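Response regulator CheY-like protein (Mesorhizobium loti, PDB 3SNK) is the N-terminal, CheY-like receiver domain of a pilus assembly protein, whose full-length chain probably binds and hydrolyses ATP. Local coordinates at residues P89-S94 and N109-L114; A18-D23 and G61-D66; D49-P54 and V79-L84. All coordinates share one frame; numbering follows the deposited sequence. Where two conformers were deposited one is given.

Contacts 1 and 2 lie in the same five-stranded parallel sheet, their centres about 10 Å apart, and join directly because strand 62-68 of contact 2 neighbours strand 90-94 of contact 1. Contact 3 sits to one side, its centre about 12 Å from contact 2's and 14 Å from contact 1's, and brings the loop after strand 40-45 against helix 78-82. Along the chain the segments of contacts 2 and 3 alternate, and both contacts are complete before contact 1 begins. Strand order 2-1-3-4-5 is that of a CheY-like receiver: contact 2, at its centre, ends where receivers gather acidic residues, contact 1 forms one margin, and contact 3 packs F50 against F20, V63 and L65.

Contact 1: residues P89-S94 and N109-L114; sequences PLIAVS and NASDWL
L114 O is gripped from several directions: S94 N donates to it at 3.0 Å, a water that also donates to S94 OG reaches it with its O at 3.0 Å, and V93 CA brings its hydrogen to the same L114 O over 3.3 Å. This is the far end of a parallel strand pair, 90-94 beside 112-114, the two strands of a beta-alpha-beta crossover that runs through helix 99-107 and puts the last strand at the margin of the receiver sheet. One step back, L114 N donates to A92 O at 2.7 Å, nearly straight (163° at the hydrogen). A92 N donates to D112 O at 2.8 Å, and S111 N donates to L90 O. A second water joins the two segments just before the pairing begins, accepting from L90 N and donating to N109 O.

Side chains alternate between the faces. I91, V93, D112 and L114 share one face; helix 120-129 packs on I91, D112 and L114. L114 CG stands anti to its own carbonyl carbon (chi1 -52°), and the side chain crosses that of I91 obliquely, with CD1 packed 3.6 Å from I91 CG2. I91 and D112 point the same way side by side, I91 CG1 lying against D112 OD2. On the other face, towards helix 99-107, A92 CB meets A110 CB at 4.0 Å, and A110 CB also lies at the edge of the W113 indole, in its plane. Where the pairing begins, S111 OG has a second partner in H130 NE2 and donates to D112 OD2 at 2.7 Å, coming from above the carboxylate, 52° out of its plane.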
ATOM      1  N   PRO A  89      -6.338   1.782  -6.672  1.00 39.49           N
ATOM      2  CA  PRO A  89      -6.664   1.622  -5.246  1.00 39.54           C
ATOM      3  C   PRO A  89      -5.406   1.569  -4.389  1.00 43.51           C
ATOM      4  O   PRO A  89      -4.375   0.981  -4.772  1.00 43.77           O
ATOM      5  CB  PRO A  89      -7.410   0.277  -5.185  1.00 42.37           C
ATOM      6  CG  PRO A  89      -7.869   0.027  -6.586  1.00 48.07           C
ATOM      7  CD  PRO A  89      -6.848   0.649  -7.474  1.00 42.05           C
ATOM      8  N   LEU A  90      -5.497   2.199  -3.219  1.00 38.56           N
ATOM      9  CA  LEU A  90      -4.414   2.261  -2.276  1.00 36.90           C
ATOM     10  C   LEU A  90      -4.870   1.652  -0.970  1.00 39.60           C
ATOM     11  O   LEU A  90      -5.919   2.025  -0.430  1.00 38.17           O
ATOM     12  CB  LEU A  90      -3.959   3.734  -2.101  1.00 36.54           C
ATOM     13  CG  LEU A  90      -3.005   4.058  -0.917  1.00 42.63           C
ATOM     14  CD1 LEU A  90      -1.676   3.392  -1.099  1.00 42.78           C
ATOM     15  CD2 LEU A  90      -2.757   5.588  -0.815  1.00 45.10           C
ATOM     16  N   ILE A  91      -4.129   0.664  -0.498  1.00 37.48           N
ATOM     17  CA  ILE A  91      -4.459   0.024   0.781  1.00 39.33           C
ATOM     18  C   ILE A  91      -3.432   0.524   1.754  1.00 44.91           C
ATOM     19  O   ILE A  91      -2.233   0.334   1.522  1.00 44.26           O
ATOM     20  CB  ILE A  91      -4.573  -1.519   0.710  1.00 42.19           C
ATOM     21  CG1 ILE A  91      -5.757  -1.914  -0.191  1.00 43.28           C
ATOM     22  CG2 ILE A  91      -4.747  -2.120   2.123  1.00 45.11           C
ATOM     23  CD1 ILE A  91      -5.702  -3.358  -0.733  1.00 54.40           C
ATOM     24  N   ALA A  92      -3.888   1.226   2.799  1.00 41.90           N
ATOM     25  CA  ALA A  92      -2.953   1.761   3.788  1.00 41.71           C
ATOM     26  C   ALA A  92      -2.919   0.869   5.010  1.00 47.28           C
ATOM     27  O   ALA A  92      -3.957   0.442   5.510  1.00 46.86           O
ATOM     28  CB  ALA A  92      -3.336   3.177   4.174  1.00 42.25           C
ATOM     29  N   VAL A  93      -1.697   0.561   5.464  1.00 45.18           N
ATOM     30  CA  VAL A  93      -1.449  -0.226   6.660  1.00 46.93           C
ATOM     31  C   VAL A  93      -0.631   0.663   7.575  1.00 53.53           C
ATOM     32  O   VAL A  93       0.400   1.219   7.171  1.00 51.82           O
ATOM     33  CB  VAL A  93      -0.771  -1.605   6.397  1.00 50.39           C
ATOM     34  CG1 VAL A  93      -0.715  -2.444   7.677  1.00 52.16           C
ATOM     35  CG2 VAL A  93      -1.485  -2.369   5.286  1.00 48.95           C
ATOM     36  N   SER A  94      -1.095   0.821   8.804  1.00 52.72           N
ATOM     37  CA  SER A  94      -0.361   1.620   9.764  1.00 54.53           C
ATOM     38  C   SER A  94      -0.638   1.151  11.162  1.00 60.43           C
ATOM     39  O   SER A  94      -1.592   0.406  11.402  1.00 60.44           O
ATOM     40  CB  SER A  94      -0.750   3.095   9.630  1.00 57.90           C
ATOM     41  OG  SER A  94      -2.013   3.353  10.226  1.00 63.78           O
ATOM     42  N   ASN A 109      -6.453   9.417   0.061  1.00 38.61           N
ATOM     43  CA  ASN A 109      -7.538   8.713  -0.602  1.00 38.79           C
ATOM     44  C   ASN A 109      -7.259   7.188  -0.754  1.00 43.49           C
ATOM     45  O   ASN A 109      -7.241   6.631  -1.870  1.00 42.32           O
ATOM     46  CB  ASN A 109      -7.794   9.387  -1.993  1.00 30.95           C
ATOM     47  CG  ASN A 109      -9.062   8.948  -2.664  1.00 42.60           C
ATOM     48  OD1 ASN A 109      -9.900   8.264  -2.084  1.00 37.19           O
ATOM     49  ND2 ASN A 109      -9.255   9.357  -3.895  1.00 35.53           N
ATOM     50  N   ALA A 110      -7.044   6.536   0.391  1.00 40.47           N
ATOM     51  CA  ALA A 110      -6.866   5.098   0.473  1.00 40.45           C
ATOM     52  C   ALA A 110      -8.237   4.450   0.549  1.00 49.85           C
ATOM     53  O   ALA A 110      -9.150   5.029   1.136  1.00 50.30           O
ATOM     54  CB  ALA A 110      -6.022   4.743   1.690  1.00 41.16           C
ATOM     55  N   SER A 111      -8.417   3.278  -0.079  1.00 50.24           N
ATOM     56  CA  SER A 111      -9.717   2.596  -0.043  1.00 52.61           C
ATOM     57  C   SER A 111      -9.877   1.876   1.276  1.00 58.62           C
ATOM     58  O   SER A 111     -10.986   1.809   1.814  1.00 61.84           O
ATOM     59  CB  SER A 111      -9.846   1.607  -1.195  1.00 58.04           C
ATOM     60  OG  SER A 111      -8.967   0.504  -1.036  1.00 68.65           O
ATOM     61  N   ASP A 112      -8.755   1.360   1.825  1.00 51.25           N
ATOM     62  CA  ASP A 112      -8.802   0.646   3.084  1.00 51.75           C
ATOM     63  C   ASP A 112      -7.702   1.119   4.048  1.00 50.36           C
ATOM     64  O   ASP A 112      -6.588   1.399   3.628  1.00 47.03           O
ATOM     65  CB  ASP A 112      -8.700  -0.881   2.841  1.00 55.04           C
ATOM     66  CG  ASP A 112      -9.730  -1.452   1.859  1.00 66.36           C
ATOM     67  OD1 ASP A 112     -10.858  -1.753   2.291  1.00 70.67           O
ATOM     68  OD2 ASP A 112      -9.394  -1.605   0.660  1.00 64.47           O
ATOM     69  N   TRP A 113      -8.038   1.201   5.337  1.00 46.94           N
ATOM     70  CA  TRP A 113      -7.121   1.540   6.422  1.00 46.51           C
ATOM     71  C   TRP A 113      -6.942   0.324   7.352  1.00 53.98           C
ATOM     72  O   TRP A 113      -7.745   0.123   8.255  1.00 56.30           O
ATOM     73  CB  TRP A 113      -7.642   2.719   7.231  1.00 45.50           C
ATOM     74  CG  TRP A 113      -7.691   4.068   6.572  1.00 45.00           C
ATOM     75  CD1 TRP A 113      -7.385   4.392   5.280  1.00 45.39           C
ATOM     76  CD2 TRP A 113      -8.151   5.267   7.193  1.00 46.27           C
ATOM     77  NE1 TRP A 113      -7.627   5.729   5.060  1.00 44.91           N
ATOM     78  CE2 TRP A 113      -8.086   6.295   6.225  1.00 48.51           C
ATOM     79  CE3 TRP A 113      -8.589   5.582   8.494  1.00 50.17           C
ATOM     80  CZ2 TRP A 113      -8.418   7.620   6.523  1.00 48.91           C
ATOM     81  CZ3 TRP A 113      -8.930   6.893   8.781  1.00 53.07           C
ATOM     82  CH2 TRP A 113      -8.862   7.891   7.798  1.00 52.07           C
ATOM     83  N   LEU A 114      -5.902  -0.471   7.141  1.00 50.37           N
ATOM     84  CA  LEU A 114      -5.687  -1.667   7.951  1.00 52.08           C
ATOM     85  C   LEU A 114      -4.718  -1.368   9.079  1.00 59.16           C
ATOM     86  O   LEU A 114      -3.780  -0.587   8.902  1.00 57.78           O
ATOM     87  CB  LEU A 114      -5.202  -2.834   7.076  1.00 51.36           C
ATOM     88  CG  LEU A 114      -6.077  -3.142   5.820  1.00 55.61           C
ATOM     89  CD1 LEU A 114      -5.427  -4.206   4.945  1.00 54.90           C
ATOM     90  CD2 LEU A 114      -7.499  -3.574   6.202  1.00 59.17           C
TER
HETATM   91  O   HOH W   1      -7.634   4.070  -2.970  1.00 40.91           O
HETATM   92  O   HOH W   2      -4.118   2.326   8.384  1.00 51.76           O

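Contact 2: residues A18-D23 and G61-D66; sequences ALFSSD and GIVILD
I62 opens the pairing by accepting A18 N at its carbonyl O, 2.9 Å away. V63 comes next, turning CG1 to the edge of the F20 ring, in the ring plane and 3.9 Å from F20 CD2; W85 meets this ring too. I64 then bonds in both directions: its N donates to A18 O at 2.8 Å, and its O accepts F20 N. Its CG2 touches L19 CD1 at 3.7 Å on the face that helix 24-36 covers. These strands are two central ones of the parallel receiver sheet, and their C-terminal ends lead to the site where receivers gather their acidic residues. L65, back on the face of V63, sets CD1 3.8 Å from F20 CB. D66 N donates to F20 O; its CB points toward 18-23, and CG stands anti to the backbone N (chi1 177°). S21 OG donates to the anti lone pair of D66 OD2 over a short 2.5 Å, while itself accepting D23 N in an ST turn. D66 probably corresponds to the phosphorylated aspartate of CheY-like receivers. Its OD2 lies 4.4 Å from D23 OD2, and K116 NZ makes salt bridges to both OD2 atoms.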
ATOM      1  N   ALA A  18       1.805  -3.391  -6.231  1.00 48.68           N
ATOM      2  CA  ALA A  18       3.026  -2.740  -5.764  1.00 49.15           C
ATOM      3  C   ALA A  18       2.921  -2.637  -4.250  1.00 51.79           C
ATOM      4  O   ALA A  18       1.940  -2.122  -3.736  1.00 50.30           O
ATOM      5  CB  ALA A  18       3.214  -1.372  -6.423  1.00 49.52           C
ATOM      6  N   LEU A  19       3.855  -3.263  -3.537  1.00 50.24           N
ATOM      7  CA  LEU A  19       3.908  -3.272  -2.079  1.00 49.07           C
ATOM      8  C   LEU A  19       5.117  -2.447  -1.608  1.00 52.19           C
ATOM      9  O   LEU A  19       6.232  -2.630  -2.128  1.00 53.34           O
ATOM     10  CB  LEU A  19       3.986  -4.743  -1.608  1.00 51.27           C
ATOM     11  CG  LEU A  19       4.210  -5.034  -0.130  1.00 56.52           C
ATOM     12  CD1 LEU A  19       3.066  -4.578   0.700  1.00 54.43           C
ATOM     13  CD2 LEU A  19       4.401  -6.528   0.089  1.00 62.82           C
ATOM     14  N   PHE A  20       4.882  -1.507  -0.669  1.00 46.14           N
ATOM     15  CA  PHE A  20       5.912  -0.606  -0.117  1.00 48.21           C
ATOM     16  C   PHE A  20       5.896  -0.743   1.377  1.00 54.70           C
ATOM     17  O   PHE A  20       4.845  -0.554   1.976  1.00 50.83           O
ATOM     18  CB  PHE A  20       5.672   0.877  -0.534  1.00 47.72           C
ATOM     19  CG  PHE A  20       5.676   1.073  -2.027  1.00 48.04           C
ATOM     20  CD1 PHE A  20       6.874   1.159  -2.728  1.00 50.72           C
ATOM     21  CD2 PHE A  20       4.487   1.096  -2.744  1.00 47.12           C
ATOM     22  CE1 PHE A  20       6.884   1.238  -4.116  1.00 51.34           C
ATOM     23  CE2 PHE A  20       4.497   1.248  -4.131  1.00 48.97           C
ATOM     24  CZ  PHE A  20       5.696   1.299  -4.808  1.00 48.69           C
ATOM     25  N   SER A  21       7.044  -1.123   1.977  1.00 57.35           N
ATOM     26  CA  SER A  21       7.175  -1.370   3.418  1.00 59.24           C
ATOM     27  C   SER A  21       8.620  -1.390   3.866  1.00 70.40           C
ATOM     28  O   SER A  21       9.470  -1.871   3.123  1.00 73.87           O
ATOM     29  CB  SER A  21       6.546  -2.716   3.772  1.00 60.38           C
ATOM     30  OG  SER A  21       6.580  -2.976   5.167  1.00 63.77           O
ATOM     31  N   SER A  22       8.901  -0.929   5.095  1.00 68.82           N
ATOM     32  CA  SER A  22      10.255  -1.018   5.675  1.00 72.39           C
ATOM     33  C   SER A  22      10.279  -2.142   6.751  1.00 75.04           C
ATOM     34  O   SER A  22      11.281  -2.328   7.439  1.00 78.35           O
ATOM     35  CB  SER A  22      10.697   0.326   6.251  1.00 78.89           C
ATOM     36  OG  SER A  22      11.017   1.270   5.237  1.00 86.68           O
ATOM     37  N   ASP A  23       9.168  -2.912   6.858  1.00 66.05           N
ATOM     38  CA  ASP A  23       9.016  -4.009   7.815  1.00 65.29           C
ATOM     39  C   ASP A  23       9.238  -5.351   7.094  1.00 66.35           C
ATOM     40  O   ASP A  23       8.375  -5.775   6.328  1.00 63.44           O
ATOM     41  CB  ASP A  23       7.628  -3.938   8.498  1.00 64.84           C
ATOM     42  CG  ASP A  23       7.219  -5.105   9.392  1.00 72.23           C
ATOM     43  OD1 ASP A  23       7.897  -6.155   9.358  1.00 73.20           O
ATOM     44  OD2 ASP A  23       6.161  -5.005  10.047  1.00 76.72           O
ATOM     45  N   GLY A  61      -2.152  -2.186 -10.510  1.00 61.15           N
ATOM     46  CA  GLY A  61      -3.535  -2.523 -10.241  1.00 58.61           C
ATOM     47  C   GLY A  61      -3.902  -2.023  -8.862  1.00 54.32           C
ATOM     48  O   GLY A  61      -4.914  -1.346  -8.705  1.00 53.05           O
ATOM     49  N   ILE A  62      -3.063  -2.341  -7.863  1.00 46.17           N
ATOM     50  CA  ILE A  62      -3.235  -1.998  -6.449  1.00 44.13           C
ATOM     51  C   ILE A  62      -1.909  -1.643  -5.852  1.00 46.01           C
ATOM     52  O   ILE A  62      -0.913  -2.305  -6.138  1.00 46.50           O
ATOM     53  CB  ILE A  62      -3.856  -3.199  -5.634  1.00 48.88           C
ATOM     54  CG1 ILE A  62      -5.218  -3.627  -6.160  1.00 51.50           C
ATOM     55  CG2 ILE A  62      -3.935  -2.912  -4.123  1.00 48.74           C
ATOM     56  CD1 ILE A  62      -5.448  -5.099  -5.991  1.00 65.38           C
ATOM     57  N   VAL A  63      -1.914  -0.670  -4.945  1.00 40.55           N
ATOM     58  CA  VAL A  63      -0.756  -0.289  -4.152  1.00 40.51           C
ATOM     59  C   VAL A  63      -1.045  -0.635  -2.690  1.00 44.21           C
ATOM     60  O   VAL A  63      -2.145  -0.378  -2.197  1.00 42.43           O
ATOM     61  CB  VAL A  63      -0.389   1.205  -4.329  1.00 43.84           C
ATOM     62  CG1 VAL A  63       0.669   1.652  -3.325  1.00 43.79           C
ATOM     63  CG2 VAL A  63       0.106   1.461  -5.736  1.00 44.32           C
ATOM     64  N   ILE A  64      -0.069  -1.214  -2.001  1.00 41.42           N
ATOM     65  CA  ILE A  64      -0.171  -1.490  -0.567  1.00 42.00           C
ATOM     66  C   ILE A  64       0.924  -0.693   0.083  1.00 47.00           C
ATOM     67  O   ILE A  64       2.116  -0.878  -0.215  1.00 47.28           O
ATOM     68  CB  ILE A  64      -0.165  -2.973  -0.171  1.00 46.16           C
ATOM     69  CG1 ILE A  64      -1.349  -3.703  -0.838  1.00 47.05           C
ATOM     70  CG2 ILE A  64      -0.226  -3.120   1.369  1.00 47.86           C
ATOM     71  CD1 ILE A  64      -1.289  -5.197  -0.794  1.00 55.36           C
ATOM     72  N   LEU A  65       0.521   0.250   0.915  1.00 42.40           N
ATOM     73  CA  LEU A  65       1.502   1.132   1.512  1.00 43.94           C
ATOM     74  C   LEU A  65       1.532   0.928   3.027  1.00 49.90           C
ATOM     75  O   LEU A  65       0.549   1.168   3.722  1.00 46.62           O
ATOM     76  CB  LEU A  65       1.222   2.597   1.117  1.00 42.73           C
ATOM     77  CG  LEU A  65       2.139   3.682   1.692  1.00 48.34           C
ATOM     78  CD1 LEU A  65       3.588   3.535   1.186  1.00 48.47           C
ATOM     79  CD2 LEU A  65       1.595   5.055   1.367  1.00 50.04           C
ATOM     80  N   ASP A  66       2.665   0.412   3.509  1.00 49.74           N
ATOM     81  CA  ASP A  66       2.888   0.227   4.940  1.00 52.64           C
ATOM     82  C   ASP A  66       3.501   1.504   5.487  1.00 58.04           C
ATOM     83  O   ASP A  66       4.683   1.762   5.271  1.00 57.84           O
ATOM     84  CB  ASP A  66       3.800  -0.983   5.218  1.00 55.94           C
ATOM     85  CG  ASP A  66       4.148  -1.223   6.683  1.00 61.25           C
ATOM     86  OD1 ASP A  66       3.446  -0.660   7.566  1.00 61.45           O
ATOM     87  OD2 ASP A  66       5.081  -2.036   6.951  1.00 60.87           O
TER
HETATM   88  O   HOH W   3       7.035  -0.047   7.598  1.00 63.28           O

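Contact 3: residues D49-P54 and V79-L84; sequences DFLKGP and VEARAL
F50 lays its ring tip against the backbone of helix 78-82, CZ coming within 3.8 Å of R82 CA. CG stands anti to the backbone N (chi1 171°), and the ring beyond it also touches R82 CB. Close by, L51 CD2 packs on A81 CB at 3.9 Å, methyl to methyl. The approach is close at G53, whose CA lies 3.8 Å from L84 CB; any side chain here would clash, since its CB would fall only 2.9 Å from L84 CB. P54 adds its CD 3.2 Å from L84 O. L84, though exposed, still covers G53 and P54, with its CD1 near L51 O. Towards solvent the packing thins: K52 turns away from the helix, its NZ in a long salt bridge, 3.8 Å, with D49 OD2. Van der Waals contact carries the whole join. An alanine in place of F50 would probably open a gap beside R82 CA and CB and leave the W85 ring without the partner it stacks on. W85 NE1 also donates to F50 O, tying the turn to the residue that follows L84. Inward, F50 reaches V63 and L65 of strand 62-68, and from helix 78-82 itself V79 meets V104 and R107 of helix 99-107.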
ATOM      1  N   ASP A  49      10.120   4.269  -1.735  1.00 62.04           N
ATOM      2  CA  ASP A  49      10.060   4.038  -3.194  1.00 60.68           C
ATOM      3  C   ASP A  49       8.683   4.413  -3.760  1.00 58.62           C
ATOM      4  O   ASP A  49       8.527   4.594  -4.975  1.00 56.73           O
ATOM      5  CB  ASP A  49      10.422   2.597  -3.577  1.00 63.41           C
ATOM      6  CG  ASP A  49      11.928   2.353  -3.715  1.00 80.38           C
ATOM      7  OD1 ASP A  49      12.695   2.828  -2.840  1.00 80.12           O
ATOM      8  OD2 ASP A  49      12.332   1.668  -4.679  1.00 91.77           O
ATOM      9  N   PHE A  50       7.695   4.552  -2.864  1.00 50.46           N
ATOM     10  CA  PHE A  50       6.350   4.969  -3.225  1.00 45.68           C
ATOM     11  C   PHE A  50       6.389   6.389  -3.830  1.00 51.64           C
ATOM     12  O   PHE A  50       5.656   6.671  -4.779  1.00 49.22           O
ATOM     13  CB  PHE A  50       5.451   4.922  -1.985  1.00 45.42           C
ATOM     14  CG  PHE A  50       4.088   5.537  -2.181  1.00 43.96           C
ATOM     15  CD1 PHE A  50       3.044   4.795  -2.718  1.00 44.06           C
ATOM     16  CD2 PHE A  50       3.850   6.867  -1.840  1.00 46.10           C
ATOM     17  CE1 PHE A  50       1.773   5.369  -2.900  1.00 43.06           C
ATOM     18  CE2 PHE A  50       2.584   7.444  -2.040  1.00 45.60           C
ATOM     19  CZ  PHE A  50       1.561   6.690  -2.567  1.00 41.34           C
ATOM     20  N   LEU A  51       7.269   7.266  -3.285  1.00 53.01           N
ATOM     21  CA  LEU A  51       7.420   8.662  -3.700  1.00 54.81           C
ATOM     22  C   LEU A  51       7.853   8.810  -5.156  1.00 60.59           C
ATOM     23  O   LEU A  51       7.653   9.874  -5.742  1.00 59.50           O
ATOM     24  CB  LEU A  51       8.435   9.382  -2.800  1.00 58.53           C
ATOM     25  CG  LEU A  51       8.086   9.493  -1.309  1.00 63.91           C
ATOM     26  CD1 LEU A  51       9.268  10.028  -0.530  1.00 67.41           C
ATOM     27  CD2 LEU A  51       6.860  10.384  -1.084  1.00 63.73           C
ATOM     28  N   LYS A  52       8.442   7.753  -5.735  1.00 58.42           N
ATOM     29  CA  LYS A  52       8.943   7.754  -7.107  1.00 60.14           C
ATOM     30  C   LYS A  52       7.832   7.562  -8.128  1.00 60.61           C
ATOM     31  O   LYS A  52       8.022   7.869  -9.301  1.00 60.87           O
ATOM     32  CB  LYS A  52      10.010   6.659  -7.285  1.00 64.99           C
ATOM     33  CG  LYS A  52      11.349   6.977  -6.642  1.00 80.01           C
ATOM     34  CD  LYS A  52      12.174   5.702  -6.509  1.00 93.90           C
ATOM     35  CE  LYS A  52      13.492   5.916  -5.812  1.00106.99           C
ATOM     36  NZ  LYS A  52      14.353   4.707  -5.903  1.00119.27           N
ATOM     37  N   GLY A  53       6.688   7.053  -7.692  1.00 54.70           N
ATOM     38  CA  GLY A  53       5.575   6.785  -8.589  1.00 52.50           C
ATOM     39  C   GLY A  53       5.771   5.471  -9.331  1.00 56.75           C
ATOM     40  O   GLY A  53       6.781   4.784  -9.130  1.00 55.50           O
ATOM     41  N   PRO A  54       4.826   5.087 -10.208  1.00 53.74           N
ATOM     42  CA  PRO A  54       4.972   3.800 -10.919  1.00 55.38           C
ATOM     43  C   PRO A  54       6.061   3.813 -12.009  1.00 66.03           C
ATOM     44  O   PRO A  54       6.193   4.812 -12.720  1.00 65.34           O
ATOM     45  CB  PRO A  54       3.594   3.579 -11.551  1.00 55.21           C
ATOM     46  CG  PRO A  54       2.966   4.908 -11.620  1.00 57.66           C
ATOM     47  CD  PRO A  54       3.582   5.786 -10.579  1.00 52.55           C
ATOM     48  N   VAL A  79       1.009  13.717  -0.610  1.00 45.59           N
ATOM     49  CA  VAL A  79      -0.316  13.661  -1.247  1.00 43.00           C
ATOM     50  C   VAL A  79      -0.178  13.852  -2.762  1.00 45.07           C
ATOM     51  O   VAL A  79      -0.909  13.190  -3.525  1.00 40.71           O
ATOM     52  CB  VAL A  79      -1.327  14.645  -0.605  1.00 45.75           C
ATOM     53  CG1 VAL A  79      -2.665  14.630  -1.340  1.00 42.13           C
ATOM     54  CG2 VAL A  79      -1.529  14.293   0.885  1.00 46.15           C
ATOM     55  N   GLU A  80       0.794  14.686  -3.179  1.00 43.60           N
ATOM     56  CA  GLU A  80       1.100  14.936  -4.591  1.00 43.28           C
ATOM     57  C   GLU A  80       1.735  13.700  -5.192  1.00 45.60           C
ATOM     58  O   GLU A  80       1.426  13.376  -6.335  1.00 44.55           O
ATOM     59  CB  GLU A  80       2.029  16.146  -4.783  1.00 45.79           C
ATOM     60  CG  GLU A  80       1.419  17.493  -4.440  1.00 51.39           C
ATOM     61  CD  GLU A  80       1.541  17.922  -2.988  1.00 63.02           C
ATOM     62  OE1 GLU A  80       1.830  17.068  -2.116  1.00 56.88           O
ATOM     63  OE2 GLU A  80       1.299  19.119  -2.719  1.00 57.88           O
ATOM     64  N   ALA A  81       2.604  12.998  -4.426  1.00 43.55           N
ATOM     65  CA  ALA A  81       3.232  11.754  -4.888  1.00 43.94           C
ATOM     66  C   ALA A  81       2.169  10.660  -5.069  1.00 45.38           C
ATOM     67  O   ALA A  81       2.302   9.843  -5.980  1.00 46.30           O
ATOM     68  CB  ALA A  81       4.336  11.293  -3.939  1.00 46.58           C
ATOM     69  N   ARG A  82       1.100  10.656  -4.253  1.00 40.03           N
ATOM     70  CA  ARG A  82       0.022   9.673  -4.412  0.50 37.40           C
ATOM     71  C   ARG A  82      -0.590   9.834  -5.813  1.00 40.31           C
ATOM     72  O   ARG A  82      -0.912   8.836  -6.456  1.00 39.03           O
ATOM     73  CB  ARG A  82      -1.047   9.819  -3.314  0.50 33.56           C
ATOM     74  CG  ARG A  82      -2.065   8.677  -3.241  0.50 35.59           C
ATOM     75  CD  ARG A  82      -3.283   8.881  -4.151  0.50 29.87           C
ATOM     76  NE  ARG A  82      -4.337   7.915  -3.856  0.50 24.17           N
ATOM     77  CZ  ARG A  82      -4.603   6.831  -4.583  0.50 32.92           C
ATOM     78  NH1 ARG A  82      -3.937   6.597  -5.706  0.50 25.01           N
ATOM     79  NH2 ARG A  82      -5.552   5.985  -4.201  0.50 21.96           N
ATOM     80  N   ALA A  83      -0.731  11.097  -6.290  1.00 36.38           N
ATOM     81  CA  ALA A  83      -1.290  11.402  -7.629  1.00 34.90           C
ATOM     82  C   ALA A  83      -0.432  10.845  -8.760  1.00 39.02           C
ATOM     83  O   ALA A  83      -0.932  10.738  -9.872  1.00 40.46           O
ATOM     84  CB  ALA A  83      -1.492  12.902  -7.801  1.00 35.64           C
ATOM     85  N   LEU A  84       0.844  10.483  -8.511  1.00 39.59           N
ATOM     86  CA  LEU A  84       1.706   9.859  -9.528  1.00 41.37           C
ATOM     87  C   LEU A  84       1.160   8.471  -9.902  1.00 44.90           C
ATOM     88  O   LEU A  84       1.344   8.003 -11.035  1.00 44.93           O
ATOM     89  CB  LEU A  84       3.172   9.720  -9.035  1.00 42.81           C
ATOM     90  CG  LEU A  84       3.973  11.014  -8.827  1.00 49.01           C
ATOM     91  CD1 LEU A  84       5.276  10.725  -8.087  1.00 50.52           C
ATOM     92  CD2 LEU A  84       4.272  11.724 -10.159  1.00 50.99           C
TER